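Local atomic coordinates of RagA protein (Porphyromonas gingivalis, PDB entry 6SLN), a protein that probably imports substrates across the outer membrane as a TonB-dependent receptor, working together with a partner protein bound to it. Residues Arg475-Pro480 with Lys544-Ser549; Gly390-Leu395 with Met886-Asp891; Gly253-Asn258 with Asp266-Gly271. One frame throughout, in Å; residues are numbered along the deposited sequence.

Contact 1. Residues Arg475-Pro480 with Lys544-Ser549; sequences RMPNNP and KLMLLS
M546 reaches toward P477, and its thioether end meets CD of the proline ring. The sulfur makes the nearest approach: M546 SD lies 3.9 Å from P477 CD. The terminal methyl adds a second touch, with M546 CE 4.1 Å from the same P477 CD. That methyl also ends near the backbone of the other loop, M546 CE being 4.1 Å from R475 O. A second thioether closes the group, where M476 CE comes within 4.2 Å of M546 SD. The bend at the end of the M546 chain (chi3 78°) turns its methyl toward R475. No hydrogen bond joins the two segments. The contact is small and apolar, and M546 supplies the whole of the 544-549 side.

Further out, polar bonds hold each loop. R475 forms a salt bridge with E488, on the next barrel strand. The carbonyl of M546 accepts a hydrogen bond from R489 of that same strand, 487-510. A type II beta turn from M476 to N479 carries P477 at its second position. M476 also packs on M432 of helix 426-432, and M546 on F540. Beyond this, L548 N is hydrogen-bonded to H562 of the second RagA subunit. The segments lie in two connections, 456-475 to 487-510 and 515-540 to 561-580, separated by strands 487-510 and 515-540. Two strand-connecting loops of a TonB-dependent receptor's antiparallel beta barrel thus pack on each other.

Contact 2. Residues Gly390-Leu395 with Met886-Asp891; sequences GTFGVL and MQLNKD
N889 and L395 make the polar half of this contact. The side-chain amide of N889 donates a hydrogen bond to the helix carbonyl, N889 ND2 to L395 O, at 3.3 Å. It is fairly straight, with an N-H...O angle of 156°. The acceptor lies close to the amide plane of N889, and the donor is met nearly head-on by the C=O of L395. N889 CG stands anti to the backbone N (chi1 -165°), which carries the amide toward the end of helix 390-396. The same ND2 also donates to M240 O, its stronger partner, so this buried amide nitrogen bridges two carbonyls.

Both segments belong to the loops and short helices gathered at one end of the receptor's beta barrel. Segment 886-891 lies in the long connection before strand 921-937.

The apolar half is one touch, F392 CZ to L888 CD1 at 4.1 Å. F392 has its ring anti to the backbone N (chi1 169°), projecting from the helix toward L888. The leucine comes obliquely to the ring, and the two side chains cross at about a right angle. Y385 and F878 each form an edge-to-face pair with F392. L395 turns its own side chain elsewhere, onto P235 and L236 of helix 234-237. A backbone hydrogen bond between N889 and T396 also ties the loop to the helix end.

Contact 3. Residues Gly253-Asn258 with Asp266-Gly271; sequences GFWGNN and DMILAG
M267 and I268, neighbours on helix 261-276, both meet the indole of W255. M267 comes first. Its terminal methyl makes the nearest approach, M267 CE to W255 CE3 at 3.5 Å. The next ring carbon is touched as well, with M267 CE 3.8 Å from W255 CZ3. The M267 chain runs extended through chi1 and chi2, then bends at chi3 (77°) to bring the methyl to the benzene part of the indole. The methyl stands obliquely to the ring. One residue on, I268 uses its delta methyl. I268 CD1 lies 4.1 Å from W255 CZ2 and equally far from W255 CH2. It too arrives obliquely, and its side chain crosses that of W255 at about a right angle. The two methyls thus take different parts of the six-membered ring. Contact is wholly apolar, without a hydrogen bond between the segments.

Within the 253-258 loop, F254 covers one face of the indole of W255. F254 CD2 lies over the centre of that face, 3.6 Å above its plane. W255 NE1 makes a weak hydrogen bond to Q249 OE1. G253 ends the preceding helix in a Schellman motif, and a type I beta turn from G253 to G256 follows, closed by G256 N to G253 O at 3.0 Å.

W255 also packs on V250 of helix 242-252, and M267 on Y417. The chain of another protein packs against both W255 and M267. The contact therefore joins the loop leaving helix 242-252 to the following helix, 261-276, beside that partner chain.

In the fold
Contact 2 is buried and partly polar. Contact 3 is buried too, but apolar throughout. Contact 1 is only partly buried and rests on methionine and proline. Contacts 2 and 3 are neighbours, with centres about 19 Å apart. They touch through F254, whose CD1 lies 3.4 Å from M886 CB, and both border helix 242-252. Contact 1 stands apart, about 34 Å from contact 2 between centres, and joins two strand connections. Contact 3 links pieces close in sequence, whereas contact 2 brings together segments 491 residues apart at their closest ends.

Contact 1. Residues Arg475-Pro480 with Lys544-Ser549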
# COMPACT_ATOMS: atom_id res chain seq x y z
N ARG A 475 5.95 3.90 14.67
CA ARG A 475 6.87 4.63 15.55
C ARG A 475 6.00 5.59 16.37
O ARG A 475 5.53 6.60 15.86
CB ARG A 475 7.91 5.39 14.73
CG ARG A 475 9.30 5.22 15.23
CD ARG A 475 10.38 6.02 14.45
NE ARG A 475 10.47 5.68 13.02
CZ ARG A 475 10.86 4.50 12.52
NH1 ARG A 475 11.22 3.50 13.31
NH2 ARG A 475 10.89 4.34 11.20
N MET A 476 5.80 5.27 17.65
CA MET A 476 4.81 5.97 18.48
C MET A 476 5.20 7.43 18.72
O MET A 476 6.34 7.71 19.09
CB MET A 476 4.64 5.24 19.81
CG MET A 476 4.01 3.85 19.67
SD MET A 476 2.49 3.87 18.68
CE MET A 476 1.56 5.04 19.65
N PRO A 477 4.29 8.37 18.52
CA PRO A 477 4.61 9.77 18.82
C PRO A 477 4.81 9.97 20.32
O PRO A 477 4.43 9.13 21.14
CB PRO A 477 3.39 10.55 18.31
CG PRO A 477 2.29 9.56 18.39
CD PRO A 477 2.90 8.20 18.08
N ASN A 478 5.44 11.09 20.66
CA ASN A 478 5.55 11.57 22.04
C ASN A 478 6.35 10.65 22.93
O ASN A 478 6.30 10.77 24.15
CB ASN A 478 4.17 11.80 22.64
CG ASN A 478 3.38 12.74 21.83
OD1 ASN A 478 3.76 13.91 21.69
ND2 ASN A 478 2.30 12.26 21.22
N ASN A 479 7.09 9.73 22.35
CA ASN A 479 8.07 8.97 23.08
C ASN A 479 9.16 9.94 23.54
O ASN A 479 9.86 10.51 22.69
CB ASN A 479 8.61 7.85 22.20
CG ASN A 479 9.75 7.07 22.85
OD1 ASN A 479 10.13 7.30 24.00
ND2 ASN A 479 10.31 6.13 22.10
N PRO A 480 9.30 10.19 24.85
CA PRO A 480 10.36 11.12 25.31
C PRO A 480 11.76 10.63 25.02
O PRO A 480 12.70 11.43 25.04
CB PRO A 480 10.12 11.19 26.83
CG PRO A 480 9.50 9.84 27.17
CD PRO A 480 8.61 9.52 25.96
N LYS A 544 -3.97 8.68 18.56
CA LYS A 544 -5.33 8.40 18.10
C LYS A 544 -5.56 8.80 16.66
O LYS A 544 -6.60 8.44 16.10
CB LYS A 544 -6.36 9.13 18.98
CG LYS A 544 -6.82 8.34 20.22
CD LYS A 544 -6.10 8.75 21.49
CE LYS A 544 -6.34 10.23 21.81
NZ LYS A 544 -5.26 10.83 22.66
N LEU A 545 -4.62 9.53 16.06
CA LEU A 545 -4.75 10.05 14.70
C LEU A 545 -3.53 9.57 13.89
O LEU A 545 -2.61 10.34 13.58
CB LEU A 545 -4.87 11.56 14.73
CG LEU A 545 -5.84 12.10 15.79
CD1 LEU A 545 -5.51 13.55 16.15
CD2 LEU A 545 -7.29 11.98 15.34
N MET A 546 -3.54 8.28 13.53
CA MET A 546 -2.38 7.65 12.92
C MET A 546 -2.74 6.88 11.64
O MET A 546 -2.06 5.91 11.28
CB MET A 546 -1.67 6.74 13.93
CG MET A 546 -0.90 7.50 14.98
SD MET A 546 0.23 6.45 15.89
CE MET A 546 1.56 6.33 14.70
N LEU A 547 -3.80 7.28 10.94
CA LEU A 547 -4.03 6.75 9.61
C LEU A 547 -2.96 7.28 8.65
O LEU A 547 -2.50 8.42 8.77
CB LEU A 547 -5.42 7.13 9.10
CG LEU A 547 -6.66 6.61 9.86
CD1 LEU A 547 -7.94 7.02 9.15
CD2 LEU A 547 -6.61 5.10 10.05
N LEU A 548 -2.55 6.44 7.69
CA LEU A 548 -1.53 6.86 6.75
C LEU A 548 -1.92 8.17 6.08
O LEU A 548 -1.07 9.04 5.86
CB LEU A 548 -1.29 5.77 5.70
CG LEU A 548 -0.58 4.52 6.23
CD1 LEU A 548 -0.38 3.45 5.18
CD2 LEU A 548 0.76 4.89 6.87
N SER A 549 -3.21 8.35 5.79
CA SER A 549 -3.70 9.57 5.16
C SER A 549 -3.47 10.81 5.98
O SER A 549 -3.69 11.92 5.47
CB SER A 549 -5.18 9.45 4.89
OG SER A 549 -5.79 8.83 5.99

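Contact 2. Residues Gly390-Leu395 with Met886-Asp891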
# COMPACT_ATOMS: atom_id res chain seq x y z
N GLY A 390 21.02 -8.71 22.23
CA GLY A 390 21.25 -10.11 21.99
C GLY A 390 22.18 -10.77 22.98
O GLY A 390 22.60 -10.20 23.98
N THR A 391 22.50 -12.03 22.67
CA THR A 391 23.46 -12.74 23.50
C THR A 391 24.79 -12.01 23.52
O THR A 391 25.53 -12.09 24.50
CB THR A 391 23.66 -14.16 22.99
OG1 THR A 391 23.84 -14.12 21.57
CG2 THR A 391 22.47 -15.02 23.34
N PHE A 392 25.09 -11.28 22.45
CA PHE A 392 26.26 -10.41 22.46
C PHE A 392 26.19 -9.41 23.61
O PHE A 392 27.17 -9.23 24.34
CB PHE A 392 26.36 -9.66 21.13
CG PHE A 392 27.36 -8.57 21.14
CD1 PHE A 392 28.71 -8.85 21.23
CD2 PHE A 392 26.96 -7.25 21.10
CE1 PHE A 392 29.65 -7.84 21.24
CE2 PHE A 392 27.88 -6.22 21.11
CZ PHE A 392 29.24 -6.52 21.18
N GLY A 393 25.05 -8.73 23.77
CA GLY A 393 24.93 -7.76 24.83
C GLY A 393 24.88 -8.40 26.21
O GLY A 393 25.40 -7.85 27.18
N VAL A 394 24.26 -9.58 26.30
CA VAL A 394 24.26 -10.32 27.56
C VAL A 394 25.67 -10.47 28.10
O VAL A 394 25.90 -10.32 29.31
CB VAL A 394 23.58 -11.69 27.36
CG1 VAL A 394 23.79 -12.56 28.59
CG2 VAL A 394 22.09 -11.50 27.07
N LEU A 395 26.63 -10.76 27.23
CA LEU A 395 28.02 -10.88 27.67
C LEU A 395 28.69 -9.52 27.77
O LEU A 395 29.43 -9.26 28.72
CB LEU A 395 28.81 -11.77 26.71
CG LEU A 395 28.30 -13.18 26.42
CD1 LEU A 395 29.30 -13.91 25.54
CD2 LEU A 395 28.01 -13.97 27.69
N MET A 886 37.23 -1.36 24.43
CA MET A 886 37.56 -1.48 25.84
C MET A 886 36.45 -0.99 26.75
O MET A 886 36.61 -1.02 27.98
CB MET A 886 38.87 -0.75 26.11
CG MET A 886 40.05 -1.35 25.34
SD MET A 886 40.53 -2.98 25.95
CE MET A 886 41.09 -2.57 27.61
N GLN A 887 35.32 -0.55 26.19
CA GLN A 887 34.13 -0.24 26.96
C GLN A 887 33.23 -1.45 27.16
O GLN A 887 32.24 -1.36 27.89
CB GLN A 887 33.33 0.88 26.29
CG GLN A 887 32.58 0.42 25.05
CD GLN A 887 33.31 0.78 23.77
OE1 GLN A 887 34.52 0.55 23.63
NE2 GLN A 887 32.57 1.36 22.83
N LEU A 888 33.56 -2.57 26.54
CA LEU A 888 32.73 -3.76 26.65
C LEU A 888 33.27 -4.67 27.74
O LEU A 888 34.48 -4.78 27.95
CB LEU A 888 32.68 -4.54 25.34
CG LEU A 888 32.41 -3.71 24.10
CD1 LEU A 888 32.43 -4.60 22.87
CD2 LEU A 888 31.07 -3.03 24.27
N ASN A 889 32.34 -5.35 28.41
CA ASN A 889 32.73 -6.37 29.37
C ASN A 889 33.51 -7.46 28.64
O ASN A 889 33.19 -7.80 27.49
CB ASN A 889 31.49 -6.97 30.05
CG ASN A 889 31.84 -7.77 31.29
OD1 ASN A 889 32.71 -7.38 32.07
ND2 ASN A 889 31.15 -8.90 31.47
N LYS A 890 34.54 -7.97 29.30
CA LYS A 890 35.51 -8.89 28.70
C LYS A 890 35.62 -10.16 29.54
O LYS A 890 35.20 -10.21 30.70
CB LYS A 890 36.89 -8.23 28.58
CG LYS A 890 36.90 -6.97 27.75
CD LYS A 890 36.90 -7.29 26.26
CE LYS A 890 36.57 -6.06 25.42
NZ LYS A 890 37.46 -4.87 25.64
N ASP A 891 36.21 -11.18 28.93
CA ASP A 891 36.51 -12.42 29.63
C ASP A 891 37.54 -12.19 30.74
O ASP A 891 38.52 -11.46 30.56
CB ASP A 891 37.03 -13.45 28.63
CG ASP A 891 37.20 -14.83 29.24
OD1 ASP A 891 37.91 -14.94 30.26
OD2 ASP A 891 36.63 -15.80 28.68

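Contact 3. Residues Gly253-Asn258 with Asp266-Gly271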
# COMPACT_ATOMS: atom_id res chain seq x y z
N GLY A 253 44.10 2.23 31.02
CA GLY A 253 44.19 3.59 30.52
C GLY A 253 42.97 4.05 29.74
O GLY A 253 42.96 5.18 29.23
N PHE A 254 41.94 3.21 29.65
CA PHE A 254 40.74 3.52 28.90
C PHE A 254 40.15 4.86 29.31
O PHE A 254 39.68 5.62 28.45
CB PHE A 254 39.71 2.43 29.11
CG PHE A 254 38.57 2.52 28.19
CD1 PHE A 254 38.78 2.58 26.82
CD2 PHE A 254 37.27 2.58 28.68
CE1 PHE A 254 37.73 2.66 25.95
CE2 PHE A 254 36.19 2.68 27.80
CZ PHE A 254 36.42 2.72 26.43
N TRP A 255 40.13 5.15 30.60
CA TRP A 255 39.48 6.34 31.12
C TRP A 255 40.44 7.51 31.28
O TRP A 255 40.07 8.53 31.85
CB TRP A 255 38.79 6.00 32.45
CG TRP A 255 37.74 4.91 32.34
CD1 TRP A 255 37.80 3.65 32.86
CD2 TRP A 255 36.48 5.00 31.68
NE1 TRP A 255 36.67 2.94 32.56
CE2 TRP A 255 35.84 3.75 31.83
CE3 TRP A 255 35.84 6.01 30.96
CZ2 TRP A 255 34.58 3.49 31.29
CZ3 TRP A 255 34.60 5.75 30.42
CH2 TRP A 255 33.98 4.50 30.59
N GLY A 256 41.66 7.40 30.78
CA GLY A 256 42.63 8.47 30.86
C GLY A 256 43.87 8.03 31.61
O GLY A 256 43.97 6.90 32.09
N ASN A 257 44.82 8.94 31.69
CA ASN A 257 46.01 8.69 32.49
C ASN A 257 45.81 9.28 33.88
O ASN A 257 45.01 10.20 34.07
CB ASN A 257 47.25 9.28 31.82
CG ASN A 257 47.22 9.13 30.31
OD1 ASN A 257 47.46 10.09 29.57
ND2 ASN A 257 46.92 7.92 29.84
N ASN A 258 46.52 8.72 34.85
CA ASN A 258 46.42 9.17 36.23
C ASN A 258 44.97 9.12 36.69
O ASN A 258 44.42 10.05 37.28
CB ASN A 258 47.00 10.57 36.41
CG ASN A 258 48.50 10.62 36.18
OD1 ASN A 258 48.97 10.50 35.04
ND2 ASN A 258 49.25 10.80 37.26
N ASP A 266 32.79 8.62 39.91
CA ASP A 266 32.23 9.96 39.96
C ASP A 266 31.78 10.40 38.58
O ASP A 266 30.64 10.84 38.39
CB ASP A 266 33.24 10.95 40.55
CG ASP A 266 33.49 10.72 42.04
OD1 ASP A 266 32.61 10.16 42.73
OD2 ASP A 266 34.58 11.09 42.53
N MET A 267 32.65 10.22 37.58
CA MET A 267 32.34 10.71 36.23
C MET A 267 31.15 9.97 35.62
O MET A 267 30.25 10.60 35.05
CB MET A 267 33.59 10.59 35.35
CG MET A 267 33.34 10.91 33.89
SD MET A 267 34.76 10.51 32.85
CE MET A 267 34.63 8.73 32.74
N ILE A 268 31.12 8.64 35.75
CA ILE A 268 29.99 7.89 35.20
C ILE A 268 28.72 8.18 35.99
O ILE A 268 27.65 8.36 35.41
CB ILE A 268 30.29 6.38 35.14
CG1 ILE A 268 31.50 6.11 34.23
CG2 ILE A 268 29.07 5.60 34.64
CD1 ILE A 268 31.98 4.65 34.21
N LEU A 269 28.82 8.24 37.33
CA LEU A 269 27.63 8.54 38.12
C LEU A 269 27.10 9.93 37.79
O LEU A 269 25.89 10.12 37.68
CB LEU A 269 27.91 8.42 39.62
CG LEU A 269 27.68 7.02 40.18
CD1 LEU A 269 28.30 6.91 41.54
CD2 LEU A 269 26.23 6.66 40.26
N ALA A 270 28.00 10.91 37.62
CA ALA A 270 27.54 12.28 37.36
C ALA A 270 26.87 12.40 36.00
O ALA A 270 25.91 13.17 35.84
CB ALA A 270 28.71 13.25 37.44
N GLY A 271 27.36 11.65 35.01
CA GLY A 271 26.79 11.72 33.69
C GLY A 271 25.50 10.97 33.54
O GLY A 271 24.73 11.26 32.61